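Local coordinates for mucosa-associated lymphoid tissue lymphoma translocation protein 1 (Isoform 2) (PDB 3BFO) that is a paracaspase, classed as a cysteine-type protease and represented here by its second immunoglobulin-like C2-type domain, at residues L23-V28 against C67-D72. Residues are numbered along the deposited sequence; the frame is centred on the assembly and turned at random.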
loop_
_atom_site.group_PDB
_atom_site.type_symbol
_atom_site.label_atom_id
_atom_site.label_comp_id
_atom_site.label_asym_id
_atom_site.label_seq_id
_atom_site.Cartn_x
_atom_site.Cartn_y
_atom_site.Cartn_z
ATOM N N LEU A 23 -2.153 -5.980 0.739
ATOM C CA LEU A 23 -2.559 -4.586 0.808
ATOM C C LEU A 23 -2.912 -4.139 -0.593
ATOM O O LEU A 23 -2.266 -4.511 -1.560
ATOM C CB LEU A 23 -1.415 -3.739 1.395
ATOM C CG LEU A 23 -1.167 -3.936 2.872
ATOM C CD1 LEU A 23 0.151 -3.270 3.291
ATOM C CD2 LEU A 23 -2.306 -3.374 3.694
ATOM N N GLN A 24 -3.967 -3.337 -0.707
ATOM C CA GLN A 24 -4.411 -2.881 -2.002
ATOM C C GLN A 24 -4.744 -1.392 -1.944
ATOM O O GLN A 24 -5.371 -0.932 -0.975
ATOM C CB GLN A 24 -5.653 -3.675 -2.428
ATOM C CG GLN A 24 -6.108 -3.376 -3.902
ATOM C CD GLN A 24 -7.169 -4.356 -4.455
ATOM O OE1 GLN A 24 -7.887 -4.956 -3.679
ATOM N NE2 GLN A 24 -7.230 -4.531 -5.732
ATOM N N CYS A 25 -4.399 -0.689 -3.007
ATOM C CA CYS A 25 -4.799 0.719 -3.173
ATOM C C CYS A 25 -5.095 0.874 -4.641
ATOM O O CYS A 25 -4.286 0.507 -5.469
ATOM C CB CYS A 25 -3.632 1.614 -2.702
ATOM S SG CYS A 25 -4.081 3.373 -2.864
ATOM N N VAL A 26 -6.287 1.403 -4.977
ATOM C CA VAL A 26 -6.675 1.587 -6.373
ATOM C C VAL A 26 -7.152 2.997 -6.559
ATOM O O VAL A 26 -7.970 3.472 -5.765
ATOM C CB VAL A 26 -7.802 0.637 -6.806
ATOM C CG1 VAL A 26 -8.089 0.799 -8.330
ATOM C CG2 VAL A 26 -7.465 -0.786 -6.469
ATOM N N ALA A 27 -6.646 3.672 -7.567
ATOM C CA ALA A 27 -7.040 5.021 -7.884
ATOM C C ALA A 27 -7.524 5.083 -9.317
ATOM O O ALA A 27 -7.174 4.244 -10.142
ATOM C CB ALA A 27 -5.878 5.989 -7.699
ATOM N N VAL A 28 -8.309 6.117 -9.607
ATOM C CA VAL A 28 -8.671 6.501 -10.956
ATOM C C VAL A 28 -8.026 7.866 -11.254
ATOM O O VAL A 28 -7.544 8.553 -10.368
ATOM C CB VAL A 28 -10.225 6.578 -11.123
ATOM C CG1 VAL A 28 -10.885 5.212 -10.883
ATOM C CG2 VAL A 28 -10.832 7.641 -10.181
ATOM N N CYS A 67 0.437 3.957 0.612
ATOM C CA CYS A 67 0.771 4.020 -0.798
ATOM C C CYS A 67 0.678 5.451 -1.261
ATOM O O CYS A 67 -0.328 6.108 -1.011
ATOM C CB CYS A 67 -0.192 3.112 -1.574
ATOM S SG CYS A 67 0.232 2.872 -3.288
ATOM N N HIS A 68 1.716 5.913 -1.951
ATOM C CA HIS A 68 1.666 7.211 -2.624
ATOM C C HIS A 68 1.164 6.998 -4.031
ATOM O O HIS A 68 1.684 6.151 -4.762
ATOM C CB HIS A 68 3.054 7.860 -2.653
ATOM C CG HIS A 68 3.036 9.235 -3.217
ATOM N ND1 HIS A 68 2.397 10.278 -2.594
ATOM C CD2 HIS A 68 3.534 9.744 -4.369
ATOM C CE1 HIS A 68 2.546 11.387 -3.297
ATOM N NE2 HIS A 68 3.195 11.087 -4.406
ATOM N N VAL A 69 0.122 7.745 -4.393
ATOM C CA VAL A 69 -0.529 7.588 -5.687
ATOM C C VAL A 69 -0.392 8.900 -6.431
ATOM O O VAL A 69 -0.631 9.960 -5.876
ATOM C CB VAL A 69 -2.008 7.216 -5.516
ATOM C CG1 VAL A 69 -2.629 6.931 -6.839
ATOM C CG2 VAL A 69 -2.140 5.986 -4.621
ATOM N N TYR A 70 0.056 8.850 -7.697
ATOM C CA TYR A 70 0.441 10.122 -8.309
ATOM C C TYR A 70 0.412 10.070 -9.819
ATOM O O TYR A 70 0.567 8.987 -10.446
ATOM C CB TYR A 70 1.857 10.540 -7.843
ATOM C CG TYR A 70 2.958 9.627 -8.295
ATOM C CD1 TYR A 70 3.751 9.958 -9.388
ATOM C CD2 TYR A 70 3.194 8.400 -7.666
ATOM C CE1 TYR A 70 4.738 9.137 -9.811
ATOM C CE2 TYR A 70 4.209 7.566 -8.085
ATOM C CZ TYR A 70 4.953 7.926 -9.175
ATOM O OH TYR A 70 5.942 7.116 -9.640
ATOM N N ASN A 71 0.268 11.240 -10.404
ATOM C CA ASN A 71 0.561 11.404 -11.820
ATOM C C ASN A 71 1.283 12.731 -11.982
ATOM O O ASN A 71 1.831 13.250 -11.021
ATOM C CB ASN A 71 -0.694 11.253 -12.657
ATOM C CG ASN A 71 -1.744 12.299 -12.372
ATOM O OD1 ASN A 71 -1.450 13.356 -11.814
ATOM N ND2 ASN A 71 -2.980 12.038 -12.790
ATOM N N ASP A 72 1.387 13.244 -13.222
ATOM C CA ASP A 72 2.133 14.468 -13.469
ATOM C C ASP A 72 1.388 15.744 -13.144
ATOM O O ASP A 72 1.884 16.820 -13.449
ATOM C CB ASP A 72 2.699 14.447 -14.910
ATOM C CG ASP A 72 1.630 14.527 -15.970
ATOM O OD1 ASP A 72 0.454 14.719 -15.613
ATOM O OD2 ASP A 72 1.987 14.473 -17.176
#
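Between the two segments, C25 and A27 meet C67 and V69 without any flat group taking part; the Y70 ring stays well outside the contact, with H68 O in plane at its edge and the ring of H34 meeting it at about 25° between planes. The contact itself is aliphatic and sulfur packing. C25 and C67 occupy the positions of the canonical immunoglobulin disulfide, yet the thiols are unbonded. Chi1 is -179° in C25 and -171° in C67, which sets each sulfur beside its own carbonyl carbon; in this pose C25 CB and C67 CB approach to 3.9 Å, whereas C25 SG and C67 SG stand 4.4 Å apart. Small, weakly polar thiols are easily accommodated in this buried place, and reduced cysteines are consistent with a protein of cytoplasm and nucleus. Branched V69 carries the contact on with both methyls: CG2 touches C25 SG at 3.7 Å, and CG1 presses on A27 CB at 3.5 Å, a close approach for two carbons that alanine's single methyl allows. With no hydrogen bond across, the segments join as facing layers of a beta sandwich, 21-28 pairing with 5-8 and 51-54, and 63-70 with 34-39 and 75-85. W37 packs against both cysteines, I6 against C25 and V69, and P33 closes on A27 and V69.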